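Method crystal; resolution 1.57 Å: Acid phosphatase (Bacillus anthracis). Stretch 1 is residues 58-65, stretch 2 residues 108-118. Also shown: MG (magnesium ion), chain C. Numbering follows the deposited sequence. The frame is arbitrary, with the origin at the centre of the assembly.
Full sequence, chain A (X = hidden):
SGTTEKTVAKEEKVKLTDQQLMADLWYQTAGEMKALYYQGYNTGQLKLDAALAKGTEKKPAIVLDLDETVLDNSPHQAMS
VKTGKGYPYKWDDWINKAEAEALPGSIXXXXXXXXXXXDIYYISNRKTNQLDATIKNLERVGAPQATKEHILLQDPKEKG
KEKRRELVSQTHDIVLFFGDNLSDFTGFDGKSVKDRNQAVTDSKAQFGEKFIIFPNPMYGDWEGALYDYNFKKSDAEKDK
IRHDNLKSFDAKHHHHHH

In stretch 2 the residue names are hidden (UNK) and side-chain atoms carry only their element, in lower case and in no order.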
# COMPACT_ATOMS: atom_id res chain seq x y z
N LYS A 58 -14.37 -15.92 23.79
CA LYS A 58 -13.08 -16.23 24.39
C LYS A 58 -12.24 -14.97 24.57
O LYS A 58 -12.56 -13.90 24.05
CB LYS A 58 -12.29 -17.22 23.52
CG LYS A 58 -13.00 -18.52 23.16
CD LYS A 58 -12.08 -19.36 22.25
CE LYS A 58 -12.72 -20.70 21.92
NZ LYS A 58 -12.04 -21.45 20.82
N LYS A 59 -11.14 -15.13 25.30
CA LYS A 59 -10.18 -14.07 25.54
C LYS A 59 -9.79 -13.47 24.19
O LYS A 59 -9.49 -14.19 23.26
CB LYS A 59 -8.98 -14.70 26.23
CG LYS A 59 -7.73 -13.89 26.36
CD LYS A 59 -7.82 -12.76 27.35
CE LYS A 59 -6.43 -12.24 27.67
NZ LYS A 59 -5.56 -13.34 28.13
N PRO A 60 -9.87 -12.13 24.05
CA PRO A 60 -9.51 -11.60 22.75
C PRO A 60 -8.02 -11.71 22.43
O PRO A 60 -7.16 -11.60 23.32
CB PRO A 60 -9.92 -10.12 22.84
CG PRO A 60 -10.04 -9.84 24.29
CD PRO A 60 -10.33 -11.10 24.99
N ALA A 61 -7.72 -11.91 21.16
CA ALA A 61 -6.35 -11.81 20.67
C ALA A 61 -6.30 -11.08 19.34
O ALA A 61 -7.31 -10.94 18.65
CB ALA A 61 -5.73 -13.16 20.49
N ILE A 62 -5.12 -10.61 19.02
CA ILE A 62 -4.81 -10.19 17.66
C ILE A 62 -3.59 -10.95 17.19
O ILE A 62 -2.80 -11.46 18.01
CB ILE A 62 -4.57 -8.68 17.53
CG1 ILE A 62 -3.30 -8.27 18.28
CG2 ILE A 62 -5.83 -7.92 17.99
CD1 ILE A 62 -2.93 -6.84 18.04
N VAL A 63 -3.49 -11.07 15.88
CA VAL A 63 -2.42 -11.76 15.23
C VAL A 63 -1.76 -10.81 14.26
O VAL A 63 -2.46 -10.13 13.53
CB VAL A 63 -2.96 -12.95 14.45
CG1 VAL A 63 -1.95 -13.45 13.42
CG2 VAL A 63 -3.39 -14.03 15.42
N LEU A 64 -0.44 -10.78 14.28
CA LEU A 64 0.32 -10.02 13.33
C LEU A 64 1.43 -10.83 12.72
O LEU A 64 2.11 -11.60 13.39
CB LEU A 64 0.97 -8.81 13.98
CG LEU A 64 0.05 -7.93 14.82
CD1 LEU A 64 0.14 -8.30 16.30
CD2 LEU A 64 0.41 -6.49 14.62
N ASP A 65 1.64 -10.61 11.43
CA ASP A 65 2.85 -11.02 10.80
C ASP A 65 3.98 -10.13 11.35
O ASP A 65 3.71 -9.08 11.93
CB ASP A 65 2.64 -10.78 9.30
CG ASP A 65 3.84 -11.00 8.51
OD1 ASP A 65 4.46 -12.07 8.65
OD2 ASP A 65 4.18 -10.03 7.77
N UNK A 108 3.08 1.56 19.00
CA UNK A 108 2.05 2.22 19.80
C UNK A 108 0.77 1.43 19.78
O UNK A 108 0.08 1.33 20.79
c UNK A 108 2.91 4.60 19.74
o UNK A 108 2.95 5.70 19.14
o UNK A 108 3.70 4.28 20.66
c UNK A 108 1.80 3.65 19.33
N UNK A 109 0.46 0.83 18.63
CA UNK A 109 -0.75 0.04 18.54
C UNK A 109 -0.62 -1.20 19.40
O UNK A 109 -1.54 -1.59 20.14
c UNK A 109 -3.98 -3.48 16.98
c UNK A 109 -2.10 -1.43 17.01
c UNK A 109 -3.44 -1.17 17.29
c UNK A 109 -1.07 -0.36 17.10
c UNK A 109 -1.73 -2.73 16.71
c UNK A 109 -4.36 -2.18 17.26
c UNK A 109 -2.68 -3.76 16.72
N UNK A 110 0.56 -1.81 19.36
CA UNK A 110 0.74 -3.00 20.16
C UNK A 110 0.72 -2.69 21.67
O UNK A 110 0.16 -3.45 22.45
c UNK A 110 2.11 -4.23 18.38
c UNK A 110 1.17 -5.40 18.24
c UNK A 110 3.52 -4.61 18.02
c UNK A 110 2.06 -3.69 19.81
N UNK A 111 1.33 -1.58 22.08
CA UNK A 111 1.26 -1.17 23.46
C UNK A 111 -0.18 -0.85 23.88
O UNK A 111 -0.56 -1.13 25.01
n UNK A 111 4.70 -1.94 26.85
c UNK A 111 4.36 -0.83 25.94
c UNK A 111 4.16 -1.35 24.53
c UNK A 111 2.17 0.02 23.74
c UNK A 111 3.65 -0.30 23.59
N UNK A 112 -0.96 -0.26 22.96
CA UNK A 112 -2.38 -0.02 23.25
C UNK A 112 -3.14 -1.32 23.47
O UNK A 112 -3.87 -1.50 24.44
c UNK A 112 -6.26 2.25 23.39
o UNK A 112 -8.55 1.72 22.97
c UNK A 112 -7.20 1.47 22.75
c UNK A 112 -5.46 0.21 21.72
c UNK A 112 -4.49 0.99 22.35
c UNK A 112 -6.80 0.44 21.94
c UNK A 112 -4.92 2.01 23.18
c UNK A 112 -3.02 0.74 22.12
N UNK A 113 -2.93 -2.23 22.54
CA UNK A 113 -3.51 -3.55 22.60
C UNK A 113 -3.19 -4.21 23.94
O UNK A 113 -4.09 -4.73 24.62
c UNK A 113 -3.02 -4.38 21.41
c UNK A 113 -3.59 -5.76 21.48
o UNK A 113 -3.44 -3.75 20.19
N UNK A 114 -1.92 -4.17 24.32
CA UNK A 114 -1.49 -4.72 25.61
C UNK A 114 -2.18 -4.03 26.80
O UNK A 114 -2.54 -4.69 27.82
o UNK A 114 2.64 -6.10 27.56
o UNK A 114 2.62 -3.99 26.86
c UNK A 114 0.55 -5.13 27.08
c UNK A 114 2.04 -5.07 27.17
c UNK A 114 0.02 -4.58 25.76
N UNK A 115 -2.40 -2.73 26.68
CA UNK A 115 -3.04 -1.97 27.76
C UNK A 115 -4.50 -2.38 27.95
O UNK A 115 -5.06 -2.16 29.01
o UNK A 115 -3.97 -0.03 26.64
c UNK A 115 -2.97 -0.47 27.53
N UNK A 116 -5.10 -2.93 26.89
CA UNK A 116 -6.51 -3.35 26.94
C UNK A 116 -6.65 -4.78 27.40
O UNK A 116 -7.76 -5.31 27.48
c UNK A 116 -7.15 -3.20 25.57
c UNK A 116 -8.04 -0.89 26.03
c UNK A 116 -7.27 -1.75 25.05
n UNK A 116 -10.23 0.31 26.26
c UNK A 116 -9.04 0.06 25.39
N UNK A 117 -5.52 -5.42 27.70
CA UNK A 117 -5.52 -6.78 28.16
C UNK A 117 -5.67 -7.82 27.06
O UNK A 117 -5.98 -8.99 27.34
N UNK A 118 -5.43 -7.39 25.82
CA UNK A 118 -5.59 -8.24 24.65
C UNK A 118 -4.25 -8.91 24.37
O UNK A 118 -3.20 -8.24 24.26
c UNK A 118 -7.47 -6.83 23.69
c UNK A 118 -6.08 -7.42 23.44
c UNK A 118 -6.06 -8.24 22.14
MG MG C . 5.32 -10.26 6.04
O HOH W 1 6.61 -11.93 6.67
O HOH W 2 3.92 -11.73 5.44
O HOH W 3 6.22 -10.20 4.43

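Position 108 carries two carbons, the second bearing two oxygens, a short carboxylate out of reach of stretch 1: Asp-108. Position 109 has one carbon followed by a ring of six carbons with no oxygen. Its CA-to-CB bond points toward the strand, and a ring carbon lies 3.4 Å from Ile-62 CD1, which meets the ring obliquely; this is Phe-109. At 110, four carbons fork at the second, the pattern of leucine. The CA-to-CB bond runs sideways, but the end comes nearer, and Leu-110 CD2 sits 3.6 Å from Leu-64 CD1.

Position 111 shows four carbons in a row ending in nitrogen, with no contact to the strand: Lys-111. Position 112 is one carbon and a six-carbon ring bearing an oxygen, hence Tyr-112, also out of reach. At 113 a single carbon carries one oxygen and one carbon, the branching of threonine. Its chi1 of -61° (m) suits the bond from Thr-113 OG1 to Phe-109 O (2.9 Å), one turn back, while Thr-113 CG2 lies 3.7 Å from Ile-62 CD1. Position 114 has three carbons, the third carrying two oxygens: Glu-114. Its OE1 accepts a hydrogen bond from Lys-111 NZ at 2.9 Å, part of a salt bridge along the helix surface.

Position 115, one carbon then one oxygen, is Ser-115; its OG donates to Tyr-112 O at 2.6 Å. Position 116 again has four carbons in a row ending in nitrogen, and Lys-116 stays clear of stretch 1. Position 117 has no side-chain atoms and a phi of 80°, a value that by itself favours glycine. Gly-117 leaves helical geometry in a Schellman motif, with Gly-117 N bonded to Glu-114 O (3.1 Å) and the following backbone N, at 118, to Thr-113 O (3.2 Å). Its own O lies 3.3 Å from Lys-59 CE. Position 118 has one carbon carrying two more, a valine. Val-118 CG1 approaches Pro-60 O at 3.7 Å and Ala-61 CA at 3.9 Å, and CG2 lies 4.0 Å from Pro-60 CG.

The contact is apolar packing, with no hydrogen bond between the stretches. Strand and helix run nearly antiparallel (166°), their axes 10.3 Å apart at closest approach. Strand alternation turns Pro-60, Ile-62 and Leu-64 toward stretch 2, whereas Ala-61 points away. Ile-62 CD1 reaches between Phe-109 and Thr-113, one helical turn apart, and the Schellman turn is followed by Val-118, which packs beside the strand. Beyond this packing, Asp-65 OD2 binds magnesium at 2.1 Å.

Stretch 2, residues 108-118: DFLKYTESKGV
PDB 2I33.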